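Local coordinates for DUF3013 family protein (PDB 3NAT) that is of unknown function, a conserved bacterial protein of the DUF3013 family with an alpha-beta half-sandwich fold, at residues A[70-76]-A[87-93]; A[30-36]-A[159-163]; A[100-106]-A[146-151]. All blocks are in the same frame, centred on the assembly; numbering follows the deposited sequence.

Interaction 1. Residues A[70-76]-A[87-93]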
loop_
_atom_site.group_PDB
_atom_site.type_symbol
_atom_site.label_atom_id
_atom_site.label_comp_id
_atom_site.label_asym_id
_atom_site.label_seq_id
_atom_site.Cartn_x
_atom_site.Cartn_y
_atom_site.Cartn_z
ATOM N N ASP A 70 -4.748 17.437 5.008
ATOM C CA ASP A 70 -4.732 16.073 4.494
ATOM C C ASP A 70 -3.317 15.681 4.074
ATOM O O ASP A 70 -2.397 16.496 4.125
ATOM C CB ASP A 70 -5.710 15.916 3.327
ATOM C CG ASP A 70 -6.314 14.525 3.256
ATOM O OD1 ASP A 70 -5.667 13.561 3.721
ATOM O OD2 ASP A 70 -7.444 14.400 2.736
ATOM N N GLY A 71 -3.149 14.428 3.667
ATOM C CA GLY A 71 -1.844 13.923 3.286
ATOM C C GLY A 71 -1.885 12.876 2.188
ATOM O O GLY A 71 -2.828 12.068 2.103
ATOM N N LEU A 72 -0.848 12.901 1.351
ATOM C CA LEU A 72 -0.676 11.963 0.249
ATOM C C LEU A 72 0.640 11.213 0.433
ATOM O O LEU A 72 1.688 11.831 0.591
ATOM C CB LEU A 72 -0.678 12.721 -1.075
ATOM C CG LEU A 72 -1.939 13.532 -1.388
ATOM C CD1 LEU A 72 -1.926 14.862 -0.666
ATOM C CD2 LEU A 72 -2.075 13.754 -2.880
ATOM N N LEU A 73 0.597 9.886 0.410
ATOM C CA LEU A 73 1.763 9.099 0.818
ATOM C C LEU A 73 2.469 8.305 -0.282
ATOM O O LEU A 73 1.836 7.660 -1.110
ATOM C CB LEU A 73 1.374 8.146 1.942
ATOM C CG LEU A 73 2.529 7.473 2.675
ATOM C CD1 LEU A 73 3.236 8.488 3.560
ATOM C CD2 LEU A 73 2.003 6.320 3.503
ATOM N N PHE A 74 3.794 8.344 -0.263
ATOM C CA PHE A 74 4.598 7.503 -1.131
ATOM C C PHE A 74 5.234 6.419 -0.286
ATOM O O PHE A 74 5.850 6.717 0.738
ATOM C CB PHE A 74 5.691 8.329 -1.774
ATOM C CG PHE A 74 5.194 9.291 -2.798
ATOM C CD1 PHE A 74 4.984 8.882 -4.103
ATOM C CD2 PHE A 74 4.950 10.607 -2.469
ATOM C CE1 PHE A 74 4.531 9.768 -5.064
ATOM C CE2 PHE A 74 4.498 11.500 -3.422
ATOM C CZ PHE A 74 4.287 11.079 -4.723
ATOM N N TYR A 75 5.099 5.165 -0.703
ATOM C CA TYR A 75 5.573 4.071 0.130
ATOM C C TYR A 75 6.197 2.953 -0.668
ATOM O O TYR A 75 5.854 2.735 -1.833
ATOM C CB TYR A 75 4.428 3.500 0.955
ATOM C CG TYR A 75 3.411 2.746 0.127
ATOM C CD1 TYR A 75 3.336 1.358 0.165
ATOM C CD2 TYR A 75 2.540 3.418 -0.708
ATOM C CE1 TYR A 75 2.404 0.663 -0.596
ATOM C CE2 TYR A 75 1.615 2.733 -1.477
ATOM C CZ TYR A 75 1.539 1.358 -1.408
ATOM O OH TYR A 75 0.608 0.689 -2.177
ATOM N N ASN A 76 7.120 2.249 -0.022
ATOM C CA ASN A 76 7.697 1.032 -0.571
ATOM C C ASN A 76 6.869 -0.149 -0.109
ATOM O O ASN A 76 6.798 -0.415 1.082
ATOM C CB ASN A 76 9.133 0.860 -0.095
ATOM C CG ASN A 76 9.830 -0.308 -0.764
ATOM O OD1 ASN A 76 9.188 -1.199 -1.314
ATOM N ND2 ASN A 76 11.155 -0.305 -0.723
ATOM N N TYR A 87 -4.850 8.353 4.501
ATOM C CA TYR A 87 -4.423 9.332 3.520
ATOM C C TYR A 87 -5.391 9.459 2.366
ATOM O O TYR A 87 -6.300 8.649 2.207
ATOM C CB TYR A 87 -3.059 8.954 2.981
ATOM C CG TYR A 87 -2.075 8.551 4.046
ATOM C CD1 TYR A 87 -1.177 9.474 4.576
ATOM C CD2 TYR A 87 -2.033 7.247 4.516
ATOM C CE1 TYR A 87 -0.262 9.104 5.546
ATOM C CE2 TYR A 87 -1.125 6.871 5.489
ATOM C CZ TYR A 87 -0.241 7.803 6.000
ATOM O OH TYR A 87 0.662 7.430 6.968
ATOM N N LEU A 88 -5.172 10.487 1.556
ATOM C CA LEU A 88 -6.009 10.772 0.405
ATOM C C LEU A 88 -5.718 9.737 -0.681
ATOM O O LEU A 88 -6.635 9.149 -1.245
ATOM C CB LEU A 88 -5.694 12.178 -0.097
ATOM C CG LEU A 88 -6.756 13.021 -0.788
ATOM C CD1 LEU A 88 -6.158 13.735 -1.981
ATOM C CD2 LEU A 88 -7.928 12.182 -1.207
ATOM N N VAL A 89 -4.428 9.529 -0.952
ATOM C CA VAL A 89 -3.934 8.539 -1.899
ATOM C C VAL A 89 -2.720 7.903 -1.277
ATOM O O VAL A 89 -2.060 8.500 -0.423
ATOM C CB VAL A 89 -3.400 9.170 -3.203
ATOM C CG1 VAL A 89 -3.924 8.425 -4.414
ATOM C CG2 VAL A 89 -3.723 10.637 -3.271
ATOM N N THR A 90 -2.392 6.708 -1.744
ATOM C CA THR A 90 -1.251 5.985 -1.229
ATOM C C THR A 90 -0.504 5.447 -2.427
ATOM O O THR A 90 -0.886 4.438 -3.000
ATOM C CB THR A 90 -1.707 4.849 -0.305
ATOM O OG1 THR A 90 -1.965 5.380 0.998
ATOM C CG2 THR A 90 -0.653 3.818 -0.164
ATOM N N ILE A 91 0.561 6.134 -2.812
ATOM C CA ILE A 91 1.265 5.840 -4.051
ATOM C C ILE A 91 2.523 5.026 -3.829
ATOM O O ILE A 91 3.454 5.475 -3.163
ATOM C CB ILE A 91 1.659 7.122 -4.773
ATOM C CG1 ILE A 91 0.427 8.005 -4.972
ATOM C CG2 ILE A 91 2.326 6.789 -6.099
ATOM C CD1 ILE A 91 0.719 9.289 -5.666
ATOM N N PRO A 92 2.554 3.819 -4.402
ATOM C CA PRO A 92 3.692 2.913 -4.240
ATOM C C PRO A 92 4.812 3.294 -5.186
ATOM O O PRO A 92 4.547 3.729 -6.308
ATOM C CB PRO A 92 3.113 1.556 -4.644
ATOM C CG PRO A 92 2.027 1.889 -5.631
ATOM C CD PRO A 92 1.475 3.233 -5.222
ATOM N N TYR A 93 6.049 3.135 -4.731
ATOM C CA TYR A 93 7.203 3.321 -5.586
ATOM C C TYR A 93 8.058 2.067 -5.491
ATOM O O TYR A 93 7.862 1.256 -4.580
ATOM C CB TYR A 93 7.986 4.564 -5.176
ATOM C CG TYR A 93 8.626 4.478 -3.810
ATOM C CD1 TYR A 93 7.972 4.952 -2.679
ATOM C CD2 TYR A 93 9.898 3.928 -3.654
ATOM C CE1 TYR A 93 8.563 4.874 -1.428
ATOM C CE2 TYR A 93 10.498 3.850 -2.405
ATOM C CZ TYR A 93 9.826 4.321 -1.299
ATOM O OH TYR A 93 10.416 4.238 -0.059
HETATM O O HOH W 1 12.164 2.210 -0.035
#
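Residues 87-93 run alongside 70-76; their strand, 90-92, pairs parallel with 65-75 and is outermost at one side of this chain's mixed sheet. At Y87 the ring lies beside the first segment. L73 CD2 sits over its face, 4.0 Å from the ring centroid, a CH-pi contact. L88 makes the first backbone bond, L88 N to G71 O at 2.9 Å. V89 returns one, L73 N to V89 O at 3.1 Å, and V89 CG2 is 3.5 Å from L72 CD2. T90 pairs with L73 and shares its face of the sheet. I91 bonds twice to the same strand: I91 N gives to L73 O at 2.6 Å, and I91 O accepts from Y75 N at 3.0 Å. I91 CB lies 3.8 Å from F74 CD1 on the other face. P92 has no amide hydrogen, but its nitrogen faces away from 70-76, so the pattern is unbroken. Its CA lies over the Y75 ring. Y93 N closes the series on Y75 O at 2.9 Å. A water bridges Y93 OH and N76 ND2; Y93 OH also bonds H35 O, and N76 OD1 accepts from Q78 N. Strand 36-46 pairs antiparallel with the other edge of 65-75. Helices 9-20 and 101-125 cover the face carrying L72, F74 and I91, where F107 meets the F74 ring edge-to-face. On the other face, Y75 packs on P77 of the second subunit.

Interaction 2. Residues A[30-36]-A[159-163]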
loop_
_atom_site.group_PDB
_atom_site.type_symbol
_atom_site.label_atom_id
_atom_site.label_comp_id
_atom_site.label_asym_id
_atom_site.label_seq_id
_atom_site.Cartn_x
_atom_site.Cartn_y
_atom_site.Cartn_z
ATOM N N TRP A 30 9.540 13.166 5.372
ATOM C CA TRP A 30 10.252 11.951 5.028
ATOM C C TRP A 30 10.395 11.055 6.243
ATOM O O TRP A 30 11.262 11.274 7.091
ATOM C CB TRP A 30 11.632 12.257 4.478
ATOM C CG TRP A 30 12.332 11.025 4.036
ATOM C CD1 TRP A 30 11.757 9.826 3.748
ATOM C CD2 TRP A 30 13.735 10.860 3.817
ATOM N NE1 TRP A 30 12.714 8.919 3.365
ATOM C CE2 TRP A 30 13.938 9.530 3.399
ATOM C CE3 TRP A 30 14.841 11.704 3.938
ATOM C CZ2 TRP A 30 15.200 9.028 3.098
ATOM C CZ3 TRP A 30 16.093 11.203 3.636
ATOM C CH2 TRP A 30 16.261 9.878 3.220
ATOM N N ASP A 31 9.530 10.052 6.330
ATOM C CA ASP A 31 9.632 9.055 7.378
ATOM C C ASP A 31 10.691 8.044 6.971
ATOM O O ASP A 31 10.390 7.035 6.328
ATOM C CB ASP A 31 8.293 8.362 7.592
ATOM C CG ASP A 31 8.288 7.479 8.815
ATOM O OD1 ASP A 31 9.360 6.947 9.171
ATOM O OD2 ASP A 31 7.209 7.316 9.422
ATOM N N ARG A 32 11.934 8.324 7.346
ATOM C CA ARG A 32 13.047 7.509 6.896
ATOM C C ARG A 32 12.893 6.065 7.367
ATOM O O ARG A 32 13.077 5.139 6.584
ATOM C CB ARG A 32 14.391 8.103 7.329
ATOM C CG ARG A 32 15.547 7.586 6.493
ATOM C CD ARG A 32 16.917 7.994 7.023
ATOM N NE ARG A 32 17.976 7.162 6.439
ATOM C CZ ARG A 32 18.676 7.476 5.349
ATOM N NH1 ARG A 32 18.450 8.615 4.712
ATOM N NH2 ARG A 32 19.612 6.651 4.895
ATOM N N LYS A 33 12.526 5.876 8.631
ATOM C CA LYS A 33 12.343 4.527 9.175
ATOM C C LYS A 33 11.334 3.698 8.377
ATOM O O LYS A 33 11.576 2.531 8.077
ATOM C CB LYS A 33 11.905 4.585 10.638
ATOM C CG LYS A 33 12.849 5.336 11.550
ATOM C CD LYS A 33 12.315 5.365 12.975
ATOM C CE LYS A 33 13.262 6.097 13.918
ATOM N NZ LYS A 33 14.586 5.421 14.019
ATOM N N ASN A 34 10.204 4.309 8.036
ATOM C CA ASN A 34 9.111 3.600 7.383
ATOM C C ASN A 34 9.211 3.629 5.863
ATOM O O ASN A 34 8.324 3.124 5.170
ATOM C CB ASN A 34 7.768 4.185 7.823
ATOM C CG ASN A 34 6.604 3.256 7.544
ATOM O OD1 ASN A 34 6.781 2.052 7.391
ATOM N ND2 ASN A 34 5.403 3.815 7.490
ATOM N N HIS A 35 10.288 4.220 5.348
ATOM C CA HIS A 35 10.525 4.248 3.908
ATOM C C HIS A 35 9.367 4.896 3.193
ATOM O O HIS A 35 8.816 4.343 2.238
ATOM C CB HIS A 35 10.721 2.836 3.380
ATOM C CG HIS A 35 11.963 2.186 3.890
ATOM N ND1 HIS A 35 13.142 2.176 3.179
ATOM C CD2 HIS A 35 12.218 1.546 5.054
ATOM C CE1 HIS A 35 14.068 1.544 3.877
ATOM N NE2 HIS A 35 13.533 1.152 5.019
ATOM N N THR A 36 9.017 6.088 3.652
ATOM C CA THR A 36 7.781 6.714 3.255
ATOM C C THR A 36 7.966 8.211 3.124
ATOM O O THR A 36 8.705 8.824 3.886
ATOM C CB THR A 36 6.718 6.425 4.300
ATOM O OG1 THR A 36 5.652 5.688 3.695
ATOM C CG2 THR A 36 6.195 7.709 4.899
ATOM N N ILE A 159 13.288 8.552 -11.299
ATOM C CA ILE A 159 13.777 9.404 -10.241
ATOM C C ILE A 159 13.795 8.587 -8.975
ATOM O O ILE A 159 12.752 8.267 -8.414
ATOM C CB ILE A 159 12.910 10.641 -10.102
ATOM C CG1 ILE A 159 13.239 11.599 -11.249
ATOM C CG2 ILE A 159 13.132 11.302 -8.755
ATOM C CD1 ILE A 159 12.266 12.719 -11.380
ATOM N N ALA A 160 15.002 8.238 -8.552
ATOM C CA ALA A 160 15.200 7.243 -7.518
ATOM C C ALA A 160 14.820 7.738 -6.141
ATOM O O ALA A 160 14.530 8.914 -5.937
ATOM C CB ALA A 160 16.624 6.782 -7.522
ATOM N N TYR A 161 14.833 6.812 -5.196
ATOM C CA TYR A 161 14.549 7.119 -3.810
ATOM C C TYR A 161 15.865 7.386 -3.091
ATOM O O TYR A 161 16.854 6.684 -3.310
ATOM C CB TYR A 161 13.818 5.943 -3.184
ATOM C CG TYR A 161 13.474 6.094 -1.727
ATOM C CD1 TYR A 161 14.334 5.630 -0.740
ATOM C CD2 TYR A 161 12.277 6.666 -1.331
ATOM C CE1 TYR A 161 14.019 5.751 0.596
ATOM C CE2 TYR A 161 11.956 6.789 0.005
ATOM C CZ TYR A 161 12.830 6.328 0.963
ATOM O OH TYR A 161 12.512 6.449 2.293
ATOM N N PRO A 162 15.880 8.420 -2.240
ATOM C CA PRO A 162 17.023 8.856 -1.434
ATOM C C PRO A 162 17.766 7.702 -0.745
ATOM O O PRO A 162 17.200 6.632 -0.543
ATOM C CB PRO A 162 16.362 9.760 -0.390
ATOM C CG PRO A 162 15.207 10.355 -1.104
ATOM C CD PRO A 162 14.702 9.283 -2.034
ATOM N N SER A 163 19.027 7.928 -0.386
ATOM C CA SER A 163 19.827 6.912 0.291
ATOM C C SER A 163 20.452 7.466 1.569
ATOM O O SER A 163 20.840 8.633 1.624
ATOM C CB SER A 163 20.918 6.393 -0.645
ATOM O OG SER A 163 20.445 6.348 -1.981
HETATM O O HOH W 2 14.073 5.676 4.275
#
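This is a contact between a beta hairpin and the C-terminal tail. Segment 30-36 holds the turn of the hairpin that joins strands 25-31 and 36-46. Segment 159-163 leaves the short strand 158-159 and ends the modelled chain. The turn is a type I beta turn from R32 to H35. D31 braces it as an Asx motif, with D31 OD1 accepting from N34 N at 3.0 Å. D31 and T36 are also joined by their backbones, through T36 N to D31 O at 3.2 Å and a weak return bond. The tail meets the side of this turn mainly through Y161. Its chi1 is t, and the ring reaches across to the hairpin although the CA atoms of Y161 and H35 are 9.2 Å apart. Y161 OH also comes within 3.4 Å of H35 CA. P162 adds apolar packing, with P162 CB 3.6 Å from W30 CH2. Helix 9-20 backs this part, as L10 touches both W30 and P162. The Y161 ring also meets that of Y93 at a small interplanar angle, which brings the tail against the residue just after strand 90-92. The polar centre is the Y161 hydroxyl. It accepts from W30 NE1, with NE1 to OH at 2.7 Å, and a water 2.6 Å from Y161 OH donates to R32 O, also at 2.6 Å.

Interaction 3. Residues A[100-106]-A[146-151]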
loop_
_atom_site.group_PDB
_atom_site.type_symbol
_atom_site.label_atom_id
_atom_site.label_comp_id
_atom_site.label_asym_id
_atom_site.label_seq_id
_atom_site.Cartn_x
_atom_site.Cartn_y
_atom_site.Cartn_z
ATOM N N ARG A 100 8.940 6.758 -12.171
ATOM C CA ARG A 100 9.150 7.473 -13.411
ATOM C C ARG A 100 8.876 8.947 -13.147
ATOM O O ARG A 100 8.003 9.305 -12.349
ATOM C CB ARG A 100 8.225 6.947 -14.503
ATOM C CG ARG A 100 8.704 5.662 -15.150
ATOM C CD ARG A 100 7.581 4.969 -15.900
ATOM N NE ARG A 100 6.928 5.863 -16.856
ATOM C CZ ARG A 100 5.628 6.164 -16.853
ATOM N NH1 ARG A 100 4.814 5.642 -15.942
ATOM N NH2 ARG A 100 5.136 6.987 -17.773
ATOM N N LYS A 101 9.636 9.803 -13.808
ATOM C CA LYS A 101 9.474 11.231 -13.652
ATOM C C LYS A 101 8.040 11.627 -13.986
ATOM O O LYS A 101 7.440 12.448 -13.298
ATOM C CB LYS A 101 10.451 11.944 -14.578
ATOM C CG LYS A 101 10.549 13.439 -14.383
ATOM C CD LYS A 101 11.551 14.011 -15.360
ATOM C CE LYS A 101 11.074 15.330 -15.919
ATOM N NZ LYS A 101 11.084 16.400 -14.888
ATOM N N ALA A 102 7.495 11.021 -15.039
ATOM C CA ALA A 102 6.161 11.358 -15.540
ATOM C C ALA A 102 5.100 11.217 -14.471
ATOM O O ALA A 102 4.121 11.957 -14.446
ATOM C CB ALA A 102 5.809 10.499 -16.734
ATOM N N VAL A 103 5.298 10.245 -13.596
ATOM C CA VAL A 103 4.393 10.017 -12.487
ATOM C C VAL A 103 4.551 11.093 -11.430
ATOM O O VAL A 103 3.566 11.622 -10.920
ATOM C CB VAL A 103 4.695 8.687 -11.822
ATOM C CG1 VAL A 103 3.856 8.521 -10.563
ATOM C CG2 VAL A 103 4.465 7.564 -12.805
ATOM N N LEU A 104 5.792 11.395 -11.074
ATOM C CA LEU A 104 6.042 12.463 -10.127
ATOM C C LEU A 104 5.404 13.730 -10.661
ATOM O O LEU A 104 4.816 14.505 -9.918
ATOM C CB LEU A 104 7.539 12.687 -9.942
ATOM C CG LEU A 104 8.268 11.974 -8.800
ATOM C CD1 LEU A 104 7.377 11.845 -7.595
ATOM C CD2 LEU A 104 8.755 10.615 -9.226
ATOM N N ASP A 105 5.521 13.934 -11.964
ATOM C CA ASP A 105 5.026 15.151 -12.587
ATOM C C ASP A 105 3.513 15.182 -12.678
ATOM O O ASP A 105 2.899 16.200 -12.381
ATOM C CB ASP A 105 5.634 15.314 -13.970
ATOM C CG ASP A 105 7.065 15.796 -13.914
ATOM O OD1 ASP A 105 7.452 16.310 -12.848
ATOM O OD2 ASP A 105 7.791 15.673 -14.929
ATOM N N GLY A 106 2.916 14.070 -13.091
ATOM C CA GLY A 106 1.471 13.975 -13.171
ATOM C C GLY A 106 0.879 14.198 -11.795
ATOM O O GLY A 106 -0.203 14.764 -11.623
HETATM N N MSE A 146 -3.376 12.507 -16.241
HETATM C CA MSE A 146 -2.365 13.537 -16.101
HETATM C C MSE A 146 -1.008 12.964 -16.459
HETATM O O MSE A 146 -0.270 13.533 -17.260
HETATM C CB MSE A 146 -2.324 14.086 -14.685
HETATM C CG MSE A 146 -1.602 15.428 -14.618
HETATM SE SE MSE A 146 -2.595 16.868 -15.494
HETATM C CE MSE A 146 -4.212 16.826 -14.411
ATOM N N ILE A 147 -0.690 11.828 -15.855
ATOM C CA ILE A 147 0.532 11.111 -16.167
ATOM C C ILE A 147 0.678 10.847 -17.669
ATOM O O ILE A 147 1.734 11.099 -18.245
ATOM C CB ILE A 147 0.567 9.796 -15.411
ATOM C CG1 ILE A 147 0.515 10.071 -13.914
ATOM C CG2 ILE A 147 1.805 9.030 -15.745
ATOM C CD1 ILE A 147 0.393 8.822 -13.078
ATOM N N LYS A 148 -0.380 10.345 -18.302
ATOM C CA LYS A 148 -0.361 10.104 -19.744
ATOM C C LYS A 148 -0.017 11.380 -20.488
ATOM O O LYS A 148 0.710 11.364 -21.476
ATOM C CB LYS A 148 -1.723 9.606 -20.254
ATOM C CG LYS A 148 -2.163 8.225 -19.774
ATOM C CD LYS A 148 -2.809 7.436 -20.917
ATOM C CE LYS A 148 -3.730 6.314 -20.423
ATOM N NZ LYS A 148 -5.152 6.759 -20.223
ATOM N N LYS A 149 -0.566 12.489 -20.017
ATOM C CA LYS A 149 -0.435 13.755 -20.713
ATOM C C LYS A 149 1.004 14.268 -20.657
ATOM O O LYS A 149 1.483 14.906 -21.598
ATOM C CB LYS A 149 -1.439 14.780 -20.162
ATOM C CG LYS A 149 -2.828 14.668 -20.802
ATOM C CD LYS A 149 -3.743 15.814 -20.381
ATOM C CE LYS A 149 -4.243 15.629 -18.961
ATOM N NZ LYS A 149 -5.082 16.770 -18.506
ATOM N N VAL A 150 1.684 13.970 -19.554
ATOM C CA VAL A 150 3.097 14.282 -19.391
ATOM C C VAL A 150 3.967 13.252 -20.128
ATOM O O VAL A 150 4.955 13.594 -20.771
ATOM C CB VAL A 150 3.491 14.294 -17.893
ATOM C CG1 VAL A 150 5.006 14.343 -17.741
ATOM C CG2 VAL A 150 2.815 15.454 -17.147
ATOM N N ALA A 151 3.587 11.986 -20.037
ATOM C CA ALA A 151 4.370 10.909 -20.627
ATOM C C ALA A 151 4.497 11.012 -22.151
ATOM O O ALA A 151 5.244 10.252 -22.775
ATOM C CB ALA A 151 3.785 9.557 -20.226
#
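This is helix-helix packing in the helical layer of the alpha-beta half sandwich. Segments 101-106 and 146-151 cross obliquely, 127° between their directions, and small residues let them come close. Their axes approach to 8.0 Å. No hydrogen bond joins them, so the fit is one of shape. G106 is the main hollow. G106 CA lies 4.2 Å from I147 CA, and a CB there would clash with I147 CG1. A102, one turn earlier, gives a second shallow site. V150 fits beside it, with V150 CG1 3.9 Å from both A102 CA and D105 CB. I147 packs along A102 and V103, with I147 CG2 4.2 Å from V103 CG2. A151 meets A102 methyl to methyl, CB to CB at 4.1 Å. M146 is selenomethionine; its end leads away, and it touches H109 and V113 farther along helix 101-125. D105 turns its acid group to Y12 of helix 9-20. Beside the helix start, R100, at the N-cap position, sets the edge of its guanidinium against A151, with R100 NH2 3.8 Å from A151 CB.

Overall arrangement
Interactions 1 and 2 both reach the mixed sheet, and interaction 3 joins helices packed beyond it. The centres of interactions 1 and 2 are about 12 Å apart. The two touch directly: Y93 OH to H35 O is 2.8 Å and F74 O to T36 OG1 is 3.1 Å, both probable hydrogen bonds. The centre of interaction 3 is about 16 Å from that of interaction 1, and F74 CZ meets L104 CD1 at 4.3 Å. I159 of interaction 2 packs on K101, I159 CD1 to K101 CG at 3.5 Å. The function is unknown, so no site can be assigned. In interaction 1 the Y75 side chain is about 4 Å from a bound zinc ion at nearest atoms, and T90 O bonds a citrate, probably from the crystallisation liquor.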